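Local coordinates for suppressor protein MPT5 (Saccharomyces cerevisiae, PDB 5BZ1), which binds sequence elements in the 3'-UTR of target mRNAs through its PUF (Pumilio-homology) domain and regulates their expression after transcription, at residues V182-L187 and N216-F221; N169-S174 and P207-D212. All coordinates share one frame; numbering follows the deposited sequence.

Contact 1 of 2, residues V182-L187 and N216-F221; sequences VLQKLL and NYIIQF. With nucleotides of chain B.
The Phe221 ring receives Gln184 CB over one face, 4.0 Å above the plane and offset toward the rim, while Leu187 CB comes to 3.6 Å from Phe221 CE2, the two side chains sliding past each other in opposite directions. The ring's CZ lies 3.5 Å from Gln184 O. The amide of Gln184 is turned 57° from this ring. Tyr217 lies face to face with A4 of chain B, whose C5 is 3.4 Å above the ring centre; Asn216 OD1 sits over the centre of the opposite face, and U3 N3 of chain B comes at the ring obliquely. From its extended chain Gln184 sends NE2 to N1 of that adenine, 2.9 Å away in a nearly straight bond (174°); NE2 also bonds Cys180 O one turn back. U3 is read by Asn216, whose OD1 accepts from N3 and whose ND2 donates to O2, and by Gln220 NE2, 2.9 Å from U3 O4. Reading the Watson-Crick groups of successive bases from neighbouring repeats is the PUF mode of RNA recognition. Behind it, Ile218 CD1 packs on Gln184 CG at 3.7 Å and on Leu183 CD2. Segments 182-187 and 216-221, of Pumilio repeats 5 and 6, run nearly parallel (11°), with helix 192-204 touching Leu187 and Ile218, helix 158-165 against Leu183 and helix 253-273 against Asn216 and Gln220.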
loop_
_atom_site.group_PDB
_atom_site.type_symbol
_atom_site.label_atom_id
_atom_site.label_comp_id
_atom_site.label_asym_id
_atom_site.label_seq_id
_atom_site.Cartn_x
_atom_site.Cartn_y
_atom_site.Cartn_z
ATOM N N VAL A 182 -1.404 1.185 -4.080
ATOM C CA VAL A 182 -1.168 -0.146 -4.633
ATOM C C VAL A 182 -0.057 -0.864 -3.867
ATOM O O VAL A 182 -0.192 -2.039 -3.508
ATOM C CB VAL A 182 -0.783 -0.070 -6.125
ATOM C CG1 VAL A 182 -0.464 -1.450 -6.676
ATOM C CG2 VAL A 182 -1.900 0.580 -6.933
ATOM N N LEU A 183 1.035 -0.146 -3.614
ATOM C CA LEU A 183 2.197 -0.705 -2.926
ATOM C C LEU A 183 1.848 -1.184 -1.518
ATOM O O LEU A 183 2.341 -2.220 -1.072
ATOM C CB LEU A 183 3.334 0.321 -2.872
ATOM C CG LEU A 183 4.671 -0.161 -2.306
ATOM C CD1 LEU A 183 5.155 -1.393 -3.052
ATOM C CD2 LEU A 183 5.715 0.942 -2.375
ATOM N N GLN A 184 0.997 -0.430 -0.827
ATOM C CA GLN A 184 0.544 -0.813 0.509
ATOM C C GLN A 184 -0.315 -2.077 0.469
ATOM O O GLN A 184 -0.206 -2.933 1.349
ATOM C CB GLN A 184 -0.232 0.333 1.166
ATOM C CG GLN A 184 0.632 1.539 1.532
ATOM C CD GLN A 184 -0.172 2.688 2.109
ATOM O OE1 GLN A 184 -0.832 2.546 3.138
ATOM N NE2 GLN A 184 -0.117 3.837 1.446
ATOM N N LYS A 185 -1.171 -2.186 -0.546
ATOM C CA LYS A 185 -1.984 -3.387 -0.734
ATOM C C LYS A 185 -1.077 -4.596 -0.932
ATOM O O LYS A 185 -1.259 -5.633 -0.294
ATOM C CB LYS A 185 -2.904 -3.242 -1.949
ATOM C CG LYS A 185 -3.866 -2.063 -1.883
ATOM C CD LYS A 185 -4.787 -2.155 -0.683
ATOM C CE LYS A 185 -5.680 -0.921 -0.577
ATOM N NZ LYS A 185 -6.590 -0.742 -1.746
ATOM N N LEU A 186 -0.100 -4.444 -1.820
ATOM C CA LEU A 186 0.870 -5.494 -2.102
ATOM C C LEU A 186 1.610 -5.942 -0.842
ATOM O O LEU A 186 1.710 -7.139 -0.566
ATOM C CB LEU A 186 1.876 -5.006 -3.144
ATOM C CG LEU A 186 2.973 -5.998 -3.527
ATOM C CD1 LEU A 186 2.395 -7.161 -4.327
ATOM C CD2 LEU A 186 4.071 -5.309 -4.305
ATOM N N LEU A 187 2.119 -4.974 -0.083
ATOM C CA LEU A 187 2.912 -5.265 1.109
ATOM C C LEU A 187 2.093 -5.972 2.185
ATOM O O LEU A 187 2.643 -6.692 3.019
ATOM C CB LEU A 187 3.530 -3.982 1.675
ATOM C CG LEU A 187 4.672 -3.336 0.889
ATOM C CD1 LEU A 187 5.072 -2.006 1.507
ATOM C CD2 LEU A 187 5.870 -4.258 0.828
ATOM N N ASN A 216 6.011 9.236 2.460
ATOM C CA ASN A 216 6.076 9.165 3.915
ATOM C C ASN A 216 5.140 8.090 4.468
ATOM O O ASN A 216 5.426 7.475 5.495
ATOM C CB ASN A 216 5.765 10.530 4.540
ATOM C CG ASN A 216 4.270 10.824 4.604
ATOM O OD1 ASN A 216 3.609 10.521 5.601
ATOM N ND2 ASN A 216 3.733 11.423 3.544
ATOM N N TYR A 217 4.026 7.856 3.776
ATOM C CA TYR A 217 3.080 6.827 4.195
ATOM C C TYR A 217 3.670 5.426 4.024
ATOM O O TYR A 217 3.371 4.512 4.795
ATOM C CB TYR A 217 1.762 6.958 3.428
ATOM C CG TYR A 217 0.930 8.148 3.857
ATOM C CD1 TYR A 217 0.298 8.166 5.093
ATOM C CD2 TYR A 217 0.774 9.249 3.028
ATOM C CE1 TYR A 217 -0.462 9.252 5.492
ATOM C CE2 TYR A 217 0.014 10.338 3.416
ATOM C CZ TYR A 217 -0.603 10.333 4.648
ATOM O OH TYR A 217 -1.359 11.411 5.043
ATOM N N ILE A 218 4.513 5.270 3.008
ATOM C CA ILE A 218 5.168 3.999 2.736
ATOM C C ILE A 218 6.167 3.631 3.844
ATOM O O ILE A 218 6.208 2.486 4.301
ATOM C CB ILE A 218 5.873 4.017 1.363
ATOM C CG1 ILE A 218 4.848 4.161 0.237
ATOM C CG2 ILE A 218 6.693 2.759 1.164
ATOM C CD1 ILE A 218 3.734 3.120 0.285
ATOM N N ILE A 219 6.969 4.602 4.273
ATOM C CA ILE A 219 7.901 4.371 5.370
ATOM C C ILE A 219 7.135 3.969 6.631
ATOM O O ILE A 219 7.513 3.026 7.333
ATOM C CB ILE A 219 8.754 5.616 5.691
ATOM C CG1 ILE A 219 9.404 6.178 4.428
ATOM C CG2 ILE A 219 9.809 5.272 6.738
ATOM C CD1 ILE A 219 10.185 5.146 3.633
ATOM N N GLN A 220 6.060 4.697 6.911
ATOM C CA GLN A 220 5.218 4.407 8.062
ATOM C C GLN A 220 4.600 3.010 7.975
ATOM O O GLN A 220 4.460 2.325 8.987
ATOM C CB GLN A 220 4.128 5.474 8.210
ATOM C CG GLN A 220 4.649 6.855 8.597
ATOM C CD GLN A 220 3.532 7.833 8.909
ATOM O OE1 GLN A 220 2.858 7.715 9.933
ATOM N NE2 GLN A 220 3.329 8.805 8.024
ATOM N N PHE A 221 4.241 2.587 6.767
ATOM C CA PHE A 221 3.662 1.260 6.575
ATOM C C PHE A 221 4.669 0.164 6.926
ATOM O O PHE A 221 4.316 -0.824 7.569
ATOM C CB PHE A 221 3.151 1.074 5.143
ATOM C CG PHE A 221 2.238 -0.111 4.980
ATOM C CD1 PHE A 221 0.866 0.033 5.128
ATOM C CD2 PHE A 221 2.752 -1.372 4.705
ATOM C CE1 PHE A 221 0.016 -1.059 4.993
ATOM C CE2 PHE A 221 1.909 -2.471 4.569
ATOM C CZ PHE A 221 0.539 -2.311 4.713
ATOM P P U B 3 -2.901 19.465 7.672
ATOM O OP1 U B 3 -3.250 20.054 6.353
ATOM O OP2 U B 3 -3.985 19.259 8.668
ATOM O "O5'" U B 3 -2.158 18.072 7.438
ATOM C "C5'" U B 3 -2.813 16.980 6.814
ATOM C "C4'" U B 3 -2.008 16.462 5.651
ATOM O "O4'" U B 3 -0.683 16.064 6.086
ATOM C "C3'" U B 3 -2.555 15.229 4.952
ATOM O "O3'" U B 3 -3.599 15.555 4.051
ATOM C "C2'" U B 3 -1.317 14.657 4.270
ATOM O "O2'" U B 3 -1.048 15.343 3.056
ATOM C "C1'" U B 3 -0.214 15.004 5.281
ATOM N N1 U B 3 0.141 13.860 6.150
ATOM C C2 U B 3 1.072 12.958 5.656
ATOM O O2 U B 3 1.588 13.070 4.556
ATOM N N3 U B 3 1.372 11.910 6.491
ATOM C C4 U B 3 0.846 11.682 7.747
ATOM O O4 U B 3 1.215 10.688 8.380
ATOM C C5 U B 3 -0.105 12.664 8.188
ATOM C C6 U B 3 -0.423 13.701 7.398
ATOM P P A B 4 -4.828 14.548 3.816
ATOM O OP1 A B 4 -5.930 15.372 3.267
ATOM O OP2 A B 4 -5.047 13.721 5.031
ATOM O "O5'" A B 4 -4.296 13.576 2.676
ATOM C "C5'" A B 4 -3.808 14.086 1.444
ATOM C "C4'" A B 4 -3.648 12.983 0.432
ATOM O "O4'" A B 4 -2.625 12.061 0.880
ATOM C "C3'" A B 4 -4.869 12.105 0.220
ATOM O "O3'" A B 4 -5.822 12.692 -0.650
ATOM C "C2'" A B 4 -4.262 10.812 -0.316
ATOM O "O2'" A B 4 -3.983 10.919 -1.707
ATOM C "C1'" A B 4 -2.933 10.753 0.448
ATOM N N9 A B 4 -2.991 9.864 1.627
ATOM C C8 A B 4 -3.513 10.133 2.872
ATOM N N7 A B 4 -3.413 9.127 3.710
ATOM C C5 A B 4 -2.782 8.126 2.978
ATOM C C6 A B 4 -2.389 6.809 3.301
ATOM N N6 A B 4 -2.577 6.239 4.493
ATOM N N1 A B 4 -1.786 6.086 2.331
ATOM C C2 A B 4 -1.592 6.646 1.128
ATOM N N3 A B 4 -1.914 7.868 0.708
ATOM C C4 A B 4 -2.517 8.568 1.689
#

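Contact 2 of 2, residues N169-S174 and P207-D212; sequences NIITIS and PGLIND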
loop_
_atom_site.group_PDB
_atom_site.type_symbol
_atom_site.label_atom_id
_atom_site.label_comp_id
_atom_site.label_asym_id
_atom_site.label_seq_id
_atom_site.Cartn_x
_atom_site.Cartn_y
_atom_site.Cartn_z
ATOM N N ASN A 169 12.497 2.702 -9.703
ATOM C CA ASN A 169 11.046 2.636 -9.827
ATOM C C ASN A 169 10.320 2.737 -8.481
ATOM O O ASN A 169 9.144 3.093 -8.435
ATOM C CB ASN A 169 10.619 1.362 -10.566
ATOM C CG ASN A 169 11.048 1.354 -12.026
ATOM O OD1 ASN A 169 11.495 2.366 -12.561
ATOM N ND2 ASN A 169 10.897 0.207 -12.680
ATOM N N ILE A 170 11.014 2.415 -7.390
ATOM C CA ILE A 170 10.421 2.540 -6.059
ATOM C C ILE A 170 9.987 3.985 -5.792
ATOM O O ILE A 170 8.974 4.226 -5.135
ATOM C CB ILE A 170 11.367 2.030 -4.937
ATOM C CG1 ILE A 170 10.644 1.998 -3.589
ATOM C CG2 ILE A 170 12.626 2.885 -4.832
ATOM C CD1 ILE A 170 9.438 1.077 -3.569
ATOM N N ILE A 171 10.740 4.940 -6.336
ATOM C CA ILE A 171 10.389 6.352 -6.233
ATOM C C ILE A 171 9.142 6.654 -7.070
ATOM O O ILE A 171 8.153 7.197 -6.566
ATOM C CB ILE A 171 11.542 7.253 -6.704
ATOM C CG1 ILE A 171 12.792 7.019 -5.857
ATOM C CG2 ILE A 171 11.135 8.724 -6.640
ATOM C CD1 ILE A 171 12.699 7.631 -4.475
ATOM N N THR A 172 9.204 6.297 -8.351
ATOM C CA THR A 172 8.113 6.533 -9.296
ATOM C C THR A 172 6.770 6.051 -8.745
ATOM O O THR A 172 5.740 6.700 -8.929
ATOM C CB THR A 172 8.385 5.834 -10.642
ATOM O OG1 THR A 172 9.710 6.144 -11.086
ATOM C CG2 THR A 172 7.372 6.276 -11.699
ATOM N N ILE A 173 6.803 4.921 -8.046
ATOM C CA ILE A 173 5.607 4.314 -7.476
ATOM C C ILE A 173 5.199 4.907 -6.117
ATOM O O ILE A 173 4.044 5.285 -5.928
ATOM C CB ILE A 173 5.789 2.785 -7.365
ATOM C CG1 ILE A 173 5.762 2.159 -8.762
ATOM C CG2 ILE A 173 4.715 2.167 -6.480
ATOM C CD1 ILE A 173 6.406 0.790 -8.843
ATOM N N SER A 174 6.142 4.986 -5.179
ATOM C CA SER A 174 5.837 5.417 -3.813
ATOM C C SER A 174 5.415 6.884 -3.714
ATOM O O SER A 174 4.691 7.263 -2.794
ATOM C CB SER A 174 7.032 5.172 -2.888
ATOM O OG SER A 174 7.390 3.806 -2.840
ATOM N N PRO A 207 15.958 9.106 1.043
ATOM C CA PRO A 207 15.850 10.570 1.013
ATOM C C PRO A 207 14.768 11.090 0.063
ATOM O O PRO A 207 14.240 12.178 0.298
ATOM C CB PRO A 207 17.231 11.013 0.519
ATOM C CG PRO A 207 18.146 9.907 0.912
ATOM C CD PRO A 207 17.327 8.661 0.720
ATOM N N GLY A 208 14.442 10.336 -0.982
ATOM C CA GLY A 208 13.421 10.762 -1.924
ATOM C C GLY A 208 12.022 10.324 -1.518
ATOM O O GLY A 208 11.047 10.598 -2.223
ATOM N N LEU A 209 11.927 9.650 -0.376
ATOM C CA LEU A 209 10.664 9.080 0.079
ATOM C C LEU A 209 10.193 9.681 1.403
ATOM O O LEU A 209 9.000 9.921 1.595
ATOM C CB LEU A 209 10.798 7.563 0.239
ATOM C CG LEU A 209 11.092 6.734 -1.011
ATOM C CD1 LEU A 209 11.179 5.254 -0.667
ATOM C CD2 LEU A 209 10.028 6.972 -2.061
ATOM N N ILE A 210 11.134 9.916 2.312
ATOM C CA ILE A 210 10.793 10.212 3.701
ATOM C C ILE A 210 9.990 11.501 3.918
ATOM O O ILE A 210 9.127 11.554 4.800
ATOM C CB ILE A 210 12.035 10.177 4.620
ATOM C CG1 ILE A 210 11.599 10.289 6.078
ATOM C CG2 ILE A 210 13.018 11.287 4.253
ATOM C CD1 ILE A 210 12.513 9.619 7.034
ATOM N N ASN A 211 10.262 12.529 3.119
ATOM C CA ASN A 211 9.464 13.752 3.190
ATOM C C ASN A 211 8.601 13.969 1.948
ATOM O O ASN A 211 8.189 15.092 1.650
ATOM C CB ASN A 211 10.337 14.986 3.446
ATOM C CG ASN A 211 9.518 16.202 3.853
ATOM O OD1 ASN A 211 8.641 16.115 4.717
ATOM N ND2 ASN A 211 9.777 17.332 3.206
ATOM N N ASP A 212 8.325 12.900 1.212
ATOM C CA ASP A 212 7.408 13.021 0.087
ATOM C C ASP A 212 5.966 12.952 0.589
ATOM O O ASP A 212 5.687 12.297 1.595
ATOM C CB ASP A 212 7.666 11.943 -0.964
ATOM C CG ASP A 212 6.668 12.000 -2.104
ATOM O OD1 ASP A 212 6.852 12.832 -3.023
ATOM O OD2 ASP A 212 5.689 11.223 -2.072
#
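Leu209 pushes its CD2 methyl between two residues of helix 169-174, 3.6 Å from Ser174 CB and 3.7 Å from Ile171 CD1. The side chain crosses that of Ile171 obliquely. The other methyl, CD1, makes a looser contact with Ile170 CG1 at 4.4 Å. Ile171 CD1 also lies against the backbone of Gly208, 4.1 Å from its C atom. Ser174 turns its hydroxyl back into its own helix: OG donates to Ile170 O at 2.8 Å, and because Ser174 N reaches the same oxygen from the opposite face of the carbonyl plane, two donors grip it. These are the short helix 169-174 of Pumilio repeat 5 and, at the corresponding place in repeat 6, the loop between helices 192-204 and 215-223, stacked side by side in the all-helical PUF superhelix. In 207-212 the chain makes a type I beta turn from Leu209 to Asp212, closed by Asp212 N on Leu209 O. Asp212 then caps the start of helix 215-223, its OD2 accepting from Gly215 N and Phe214 N, and its side chain touches Thr175. Ile202 of helix 192-204 meets both Ile170 and Leu209, and Phe205 packs on Ile170 and Ile171.

Overall arrangement
From the N terminus, helix 169-174 comes first, followed by helix 179-189 with 182-187, both in Pumilio repeat 5; helix 192-204 then leads to the loop 207-212 and helix 215-223 with 216-221, both in repeat 6. Contact 2 closes the loop from 174 to 207 and contact 1 that from 187 to 216, so the two cross, their segments alternating along the chain. Their centres lie 11 Å apart. Leu183 CD2 joins them by packing 3.4 Å from Ser174 OG, and Ile218 CG1 does so against Ser174 CB. Together they tie repeat 5 to repeat 6 at two levels: the RNA-reading helices and the short helix and turn beside them.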